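Local coordinates for ADP-dependent (S)-NAD(P)H-hydrate dehydratase (Enterococcus faecalis, PDB 2R3B), which probably catalyses the ADP-dependent dehydration of (6S)-NAD(P)HX, returning this damaged, hydrated cofactor to NAD(P)H with release of AMP and phosphate, at residues E65-I68 / L74-V77; G243-F248 / I252-G257. All coordinates share one frame; numbering follows the deposited sequence.

Contact 1. Residues E65-I68 / L74-V77; sequences EACI and LTTV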
ATOM      1  N   GLU B  65      -9.539  -3.088  -9.083  1.00 13.47           N
ATOM      2  CA  GLU B  65      -8.245  -3.708  -9.380  1.00 13.11           C
ATOM      3  C   GLU B  65      -8.399  -4.748 -10.522  1.00 12.60           C
ATOM      4  O   GLU B  65      -7.548  -4.857 -11.406  1.00 13.99           O
ATOM      5  CB  GLU B  65      -7.662  -4.350  -8.106  1.00 15.29           C
ATOM      6  CG  GLU B  65      -6.241  -4.889  -8.308  1.00 16.38           C
ATOM      7  CD  GLU B  65      -5.428  -5.040  -7.025  1.00 21.85           C
ATOM      8  OE1 GLU B  65      -6.060  -5.176  -5.944  1.00 22.20           O
ATOM      9  OE2 GLU B  65      -4.156  -5.027  -7.128  1.00 22.08           O
ATOM     10  N   ALA B  66      -9.485  -5.518 -10.476  1.00 12.09           N
ATOM     11  CA  ALA B  66      -9.783  -6.536 -11.504  1.00 11.98           C
ATOM     12  C   ALA B  66      -9.973  -5.861 -12.863  1.00 14.34           C
ATOM     13  O   ALA B  66      -9.430  -6.299 -13.887  1.00 13.40           O
ATOM     14  CB  ALA B  66     -11.074  -7.324 -11.109  1.00 11.63           C
ATOM     15  N   CYS B  67     -10.739  -4.785 -12.878  1.00 14.50           N
ATOM     16  CA  CYS B  67     -11.033  -4.084 -14.140  1.00 14.15           C
ATOM     17  C   CYS B  67      -9.784  -3.492 -14.809  1.00 15.32           C
ATOM     18  O   CYS B  67      -9.528  -3.720 -16.001  1.00 13.31           O
ATOM     19  CB  CYS B  67     -12.090  -3.007 -13.879  1.00 17.73           C
ATOM     20  SG  CYS B  67     -12.735  -2.195 -15.345  1.00 16.58           S
ATOM     21  N   ILE B  68      -8.977  -2.783 -14.025  1.00 13.03           N
ATOM     22  CA  ILE B  68      -7.726  -2.209 -14.516  1.00 14.01           C
ATOM     23  C   ILE B  68      -6.813  -3.296 -15.020  1.00 12.74           C
ATOM     24  O   ILE B  68      -6.325  -3.235 -16.152  1.00 13.98           O
ATOM     25  CB  ILE B  68      -7.016  -1.435 -13.408  1.00 13.12           C
ATOM     26  CG1 ILE B  68      -7.870  -0.213 -13.032  1.00 18.11           C
ATOM     27  CG2 ILE B  68      -5.601  -1.010 -13.847  1.00 16.77           C
ATOM     28  CD1 ILE B  68      -7.434   0.385 -11.746  1.00 17.00           C
ATOM     29  N   LEU B  74     -10.040   2.831 -19.687  1.00 14.77           N
ATOM     30  CA  LEU B  74     -10.237   3.867 -18.687  1.00 15.81           C
ATOM     31  C   LEU B  74     -11.252   3.393 -17.675  1.00 15.10           C
ATOM     32  O   LEU B  74     -12.256   2.820 -18.065  1.00 15.38           O
ATOM     33  CB  LEU B  74     -10.730   5.152 -19.340  1.00 16.62           C
ATOM     34  CG  LEU B  74      -9.684   5.978 -20.098  1.00 26.60           C
ATOM     35  CD1 LEU B  74     -10.377   7.170 -20.750  1.00 28.62           C
ATOM     36  CD2 LEU B  74      -8.533   6.456 -19.189  1.00 32.79           C
ATOM     37  N   THR B  75     -10.975   3.597 -16.392  1.00 13.37           N
ATOM     38  CA  THR B  75     -11.855   3.106 -15.327  1.00 13.65           C
ATOM     39  C   THR B  75     -12.174   4.276 -14.405  1.00 15.68           C
ATOM     40  O   THR B  75     -11.260   4.933 -13.892  1.00 15.02           O
ATOM     41  CB  THR B  75     -11.213   1.939 -14.512  1.00 19.42           C
ATOM     42  OG1 THR B  75     -10.997   0.812 -15.379  1.00 17.50           O
ATOM     43  CG2 THR B  75     -12.099   1.464 -13.352  1.00 16.61           C
ATOM     44  N   THR B  76     -13.474   4.502 -14.199  1.00 13.68           N
ATOM     45  CA  THR B  76     -13.957   5.492 -13.224  1.00 15.26           C
ATOM     46  C   THR B  76     -14.785   4.784 -12.181  1.00 13.42           C
ATOM     47  O   THR B  76     -15.591   3.894 -12.530  1.00 14.61           O
ATOM     48  CB  THR B  76     -14.802   6.586 -13.901  1.00 14.63           C
ATOM     49  OG1 THR B  76     -14.061   7.130 -14.981  1.00 15.44           O
ATOM     50  CG2 THR B  76     -15.144   7.720 -12.922  1.00 14.24           C
ATOM     51  N   VAL B  77     -14.623   5.185 -10.921  1.00 12.76           N
ATOM     52  CA  VAL B  77     -15.347   4.565  -9.829  1.00 13.62           C
ATOM     53  C   VAL B  77     -16.240   5.600  -9.170  1.00 12.35           C
ATOM     54  O   VAL B  77     -15.757   6.628  -8.692  1.00 12.69           O
ATOM     55  CB  VAL B  77     -14.409   3.911  -8.802  1.00 11.42           C
ATOM     56  CG1 VAL B  77     -15.200   3.071  -7.764  1.00 14.34           C
ATOM     57  CG2 VAL B  77     -13.365   2.989  -9.518  1.00 10.84           C
TER
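Thr75 reaches from its strand toward the helix and meets Cys67 and Ile68, and its side chain can be traced outward atom by atom. At the root, Thr75 CB stands 4.5 Å from Cys67 SG. There the chain forks. The hydroxyl branch lies beside the backbone N of Thr75 (chi1 -63°), and this brings OG1 into the angle between the two helix residues, 3.5 Å from Cys67 SG and 4.0 Å from Ile68 CG1. The methyl branch, CG2, is farther off, 4.2 Å from the same sulfur.

This is the return leg of a beta-alpha-beta crossover: strand 46-50 leads into helix 57-70, which lies against the sheet before the chain comes back as strand 74-78, parallel to and next to the first. Cys67 points its sulfur at the seam between those strands, since SG extends opposite the backbone N (chi1 -172°) and the residue also packs on Val47 and Leu49.

Ile68 comes in differently. Its side chain runs across that of Thr75 at about a right angle and offers CG1 alone at close range, while the residue also packs on Cys91 and Glu93 of its own chain and on Leu277 of a second subunit.

Contact 2. Residues G243-F248 / I252-G257; sequences GFLAQF and IETIAG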
ATOM      1  N   GLY B 243     -14.319  -5.327 -17.533  1.00 13.22           N
ATOM      2  CA  GLY B 243     -13.127  -5.090 -18.352  1.00 14.31           C
ATOM      3  C   GLY B 243     -13.146  -5.864 -19.672  1.00 12.60           C
ATOM      4  O   GLY B 243     -12.697  -5.363 -20.694  1.00 14.41           O
ATOM      5  N   PHE B 244     -13.668  -7.096 -19.647  1.00 12.76           N
ATOM      6  CA  PHE B 244     -13.789  -7.863 -20.865  1.00 12.06           C
ATOM      7  C   PHE B 244     -14.781  -7.235 -21.833  1.00 14.53           C
ATOM      8  O   PHE B 244     -14.479  -7.087 -23.019  1.00 15.31           O
ATOM      9  CB  PHE B 244     -14.154  -9.320 -20.578  1.00 12.79           C
ATOM     10  CG  PHE B 244     -12.961 -10.216 -20.430  1.00 12.33           C
ATOM     11  CD1 PHE B 244     -11.904  -9.840 -19.595  1.00 15.03           C
ATOM     12  CD2 PHE B 244     -12.903 -11.442 -21.065  1.00 15.46           C
ATOM     13  CE1 PHE B 244     -10.774 -10.659 -19.459  1.00 12.43           C
ATOM     14  CE2 PHE B 244     -11.772 -12.274 -20.921  1.00 13.06           C
ATOM     15  CZ  PHE B 244     -10.721 -11.890 -20.111  1.00 13.87           C
ATOM     16  N   LEU B 245     -15.953  -6.860 -21.333  1.00 15.33           N
ATOM     17  CA  LEU B 245     -16.989  -6.243 -22.187  1.00 14.43           C
ATOM     18  C   LEU B 245     -16.517  -4.889 -22.747  1.00 15.16           C
ATOM     19  O   LEU B 245     -16.972  -4.437 -23.794  1.00 17.04           O
ATOM     20  CB  LEU B 245     -18.301  -6.098 -21.439  1.00 15.02           C
ATOM     21  CG  LEU B 245     -19.037  -7.421 -21.213  1.00 14.77           C
ATOM     22  CD1 LEU B 245     -20.194  -7.215 -20.251  1.00 14.07           C
ATOM     23  CD2 LEU B 245     -19.529  -8.017 -22.549  1.00 15.01           C
ATOM     24  N   ALA B 246     -15.585  -4.252 -22.049  1.00 15.21           N
ATOM     25  CA  ALA B 246     -15.022  -2.980 -22.475  1.00 15.65           C
ATOM     26  C   ALA B 246     -14.139  -3.112 -23.709  1.00 18.16           C
ATOM     27  O   ALA B 246     -14.091  -2.190 -24.514  1.00 17.97           O
ATOM     28  CB  ALA B 246     -14.236  -2.325 -21.342  1.00 14.63           C
ATOM     29  N   GLN B 247     -13.511  -4.281 -23.874  1.00 16.01           N
ATOM     30  CA  GLN B 247     -12.436  -4.475 -24.837  1.00 17.60           C
ATOM     31  C   GLN B 247     -12.767  -5.408 -25.991  1.00 18.19           C
ATOM     32  O   GLN B 247     -12.179  -5.277 -27.062  1.00 17.81           O
ATOM     33  CB  GLN B 247     -11.277  -5.176 -24.140  1.00 19.25           C
ATOM     34  CG  GLN B 247     -10.561  -4.425 -23.170  1.00 28.56           C
ATOM     35  CD  GLN B 247      -9.565  -5.332 -22.533  1.00 25.71           C
ATOM     36  OE1 GLN B 247      -8.506  -5.586 -23.109  1.00 17.52           O
ATOM     37  NE2 GLN B 247      -9.891  -5.834 -21.342  1.00 15.97           N
ATOM     38  N   PHE B 248     -13.628  -6.394 -25.752  1.00 15.61           N
ATOM     39  CA  PHE B 248     -13.755  -7.525 -26.669  1.00 16.26           C
ATOM     40  C   PHE B 248     -15.104  -7.497 -27.372  1.00 16.33           C
ATOM     41  O   PHE B 248     -15.884  -6.572 -27.181  1.00 16.59           O
ATOM     42  CB  PHE B 248     -13.497  -8.823 -25.903  1.00 15.99           C
ATOM     43  CG  PHE B 248     -12.116  -8.915 -25.305  1.00 14.04           C
ATOM     44  CD1 PHE B 248     -11.000  -8.676 -26.074  1.00 14.25           C
ATOM     45  CD2 PHE B 248     -11.939  -9.259 -23.951  1.00 16.13           C
ATOM     46  CE1 PHE B 248      -9.736  -8.751 -25.535  1.00 13.74           C
ATOM     47  CE2 PHE B 248     -10.672  -9.331 -23.394  1.00 15.14           C
ATOM     48  CZ  PHE B 248      -9.580  -9.092 -24.155  1.00 17.31           C
ATOM     49  N   ILE B 252     -22.026 -12.842 -25.907  1.00 19.06           N
ATOM     50  CA  ILE B 252     -22.001 -13.449 -24.582  0.70 18.40           C
ATOM     51  C   ILE B 252     -20.775 -14.347 -24.400  1.00 19.06           C
ATOM     52  O   ILE B 252     -20.378 -14.627 -23.270  1.00 19.42           O
ATOM     53  CB  ILE B 252     -23.346 -14.107 -24.219  0.70 18.13           C
ATOM     54  CG1 ILE B 252     -24.513 -13.141 -24.524  0.70 19.27           C
ATOM     55  CG2 ILE B 252     -23.394 -14.540 -22.723  0.70 12.93           C
ATOM     56  CD1 ILE B 252     -24.335 -11.660 -23.995  0.70 16.92           C
ATOM     57  N   GLU B 253     -20.107 -14.740 -25.497  1.00 18.38           N
ATOM     58  CA  GLU B 253     -18.874 -15.499 -25.370  1.00 17.05           C
ATOM     59  C   GLU B 253     -17.831 -14.721 -24.551  1.00 17.53           C
ATOM     60  O   GLU B 253     -17.010 -15.299 -23.828  1.00 16.89           O
ATOM     61  CB  GLU B 253     -18.277 -15.806 -26.734  1.00 20.32           C
ATOM     62  CG  GLU B 253     -18.941 -17.007 -27.453  1.00 24.75           C
ATOM     63  CD  GLU B 253     -20.280 -16.704 -28.138  1.00 30.62           C
ATOM     64  OE1 GLU B 253     -20.720 -15.528 -28.235  1.00 27.69           O
ATOM     65  OE2 GLU B 253     -20.901 -17.689 -28.599  1.00 32.97           O
ATOM     66  N   THR B 254     -17.862 -13.400 -24.689  1.00 15.52           N
ATOM     67  CA  THR B 254     -16.929 -12.536 -23.961  1.00 17.13           C
ATOM     68  C   THR B 254     -17.135 -12.670 -22.465  1.00 15.07           C
ATOM     69  O   THR B 254     -16.182 -12.723 -21.732  1.00 14.88           O
ATOM     70  CB  THR B 254     -17.051 -11.085 -24.452  1.00 18.08           C
ATOM     71  OG1 THR B 254     -16.544 -11.019 -25.801  1.00 16.45           O
ATOM     72  CG2 THR B 254     -16.261 -10.118 -23.566  1.00 14.96           C
ATOM     73  N   ILE B 255     -18.386 -12.732 -22.037  1.00 14.09           N
ATOM     74  CA  ILE B 255     -18.736 -12.890 -20.635  1.00 14.68           C
ATOM     75  C   ILE B 255     -18.281 -14.268 -20.157  1.00 16.15           C
ATOM     76  O   ILE B 255     -17.713 -14.397 -19.095  1.00 15.08           O
ATOM     77  CB  ILE B 255     -20.264 -12.676 -20.406  1.00 13.47           C
ATOM     78  CG1 ILE B 255     -20.705 -11.278 -20.845  1.00 17.11           C
ATOM     79  CG2 ILE B 255     -20.632 -12.880 -18.912  1.00 16.40           C
ATOM     80  CD1 ILE B 255     -22.187 -11.061 -20.862  1.00 19.20           C
ATOM     81  N   ALA B 256     -18.530 -15.317 -20.956  1.00 15.15           N
ATOM     82  CA  ALA B 256     -18.054 -16.639 -20.639  1.00 14.72           C
ATOM     83  C   ALA B 256     -16.533 -16.709 -20.482  1.00 15.75           C
ATOM     84  O   ALA B 256     -16.015 -17.422 -19.625  1.00 15.39           O
ATOM     85  CB  ALA B 256     -18.540 -17.637 -21.713  1.00 14.65           C
ATOM     86  N   GLY B 257     -15.802 -15.988 -21.327  1.00 14.15           N
ATOM     87  CA  GLY B 257     -14.341 -15.923 -21.230  1.00 14.61           C
ATOM     88  C   GLY B 257     -13.855 -15.345 -19.898  1.00 14.96           C
ATOM     89  O   GLY B 257     -12.894 -15.846 -19.303  1.00 16.81           O
TER
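Phe244 O is gripped by two backbone donors, Phe248 N at 2.9 Å and Gln247 N at 3.1 Å, and the methyl of Thr254 also rests against it, with CG2 3.6 Å from the oxygen. Oxygen, donors and methyl meet where two helices of the ribokinase-like fold, 233-247 and 252-269, are joined by a short turn into an antiparallel helical hairpin; the short segments here run at 143° with axes 9.1 Å apart.

Thr254 is the centrepiece. Its CG2 extends opposite the backbone N and wedges between Phe244, Leu245 and the ring edge of Phe248, near the plane of that ring. The other branch, OG1, touches Phe248 CB and makes its hydrogen bond to Lys249 O in the turn, which satisfies this buried hydroxyl. On one flank Leu245 crosses Ile255 obliquely, CD2 to CG1 at 3.9 Å, and both residues go on to pack against the sheet, Leu245 on Trp143 and Ile145, Ile255 on Thr202 and Val204.

The two phenylalanine rings lie against each other: Phe248 CE2 lies over the centre of the Phe244 ring, 3.7 Å above its plane, while Gln247 CB covers one face of Phe248. Val31 of helix 25-31 packs on both aromatic residues and on Thr254. Where Gly257 has no side chain, the Phe244 ring reaches the helix backbone itself, CE2 lying 3.8 Å from Gly257 C.

In the fold
Along the chain contact 1 is complete well before the residues of contact 2 begin, yet their centres are only 15 Å apart. Contact 1 ties helix 57-70 to strand 74-78 near one end of the central sheet; contact 2 pairs helices 233-247 and 252-269, whose residues pack on strands 143-147 and 202-205 farther across it. Helices 57-70 and 233-247 join the two: Cys67 SG lies 4.1 Å from Gly243 N, and Ser70 O accepts a hydrogen bond from Gln247 NE2. Helix 233-247 also carries Asp235, a predicted (6S)-NADPHX-binding residue whose side chain is about 10 Å from that of Cys67. Both contacts reach a second subunit of the tetramer, contact 1 through Ile68 and Leu74, contact 2 through Gln247 and Phe248.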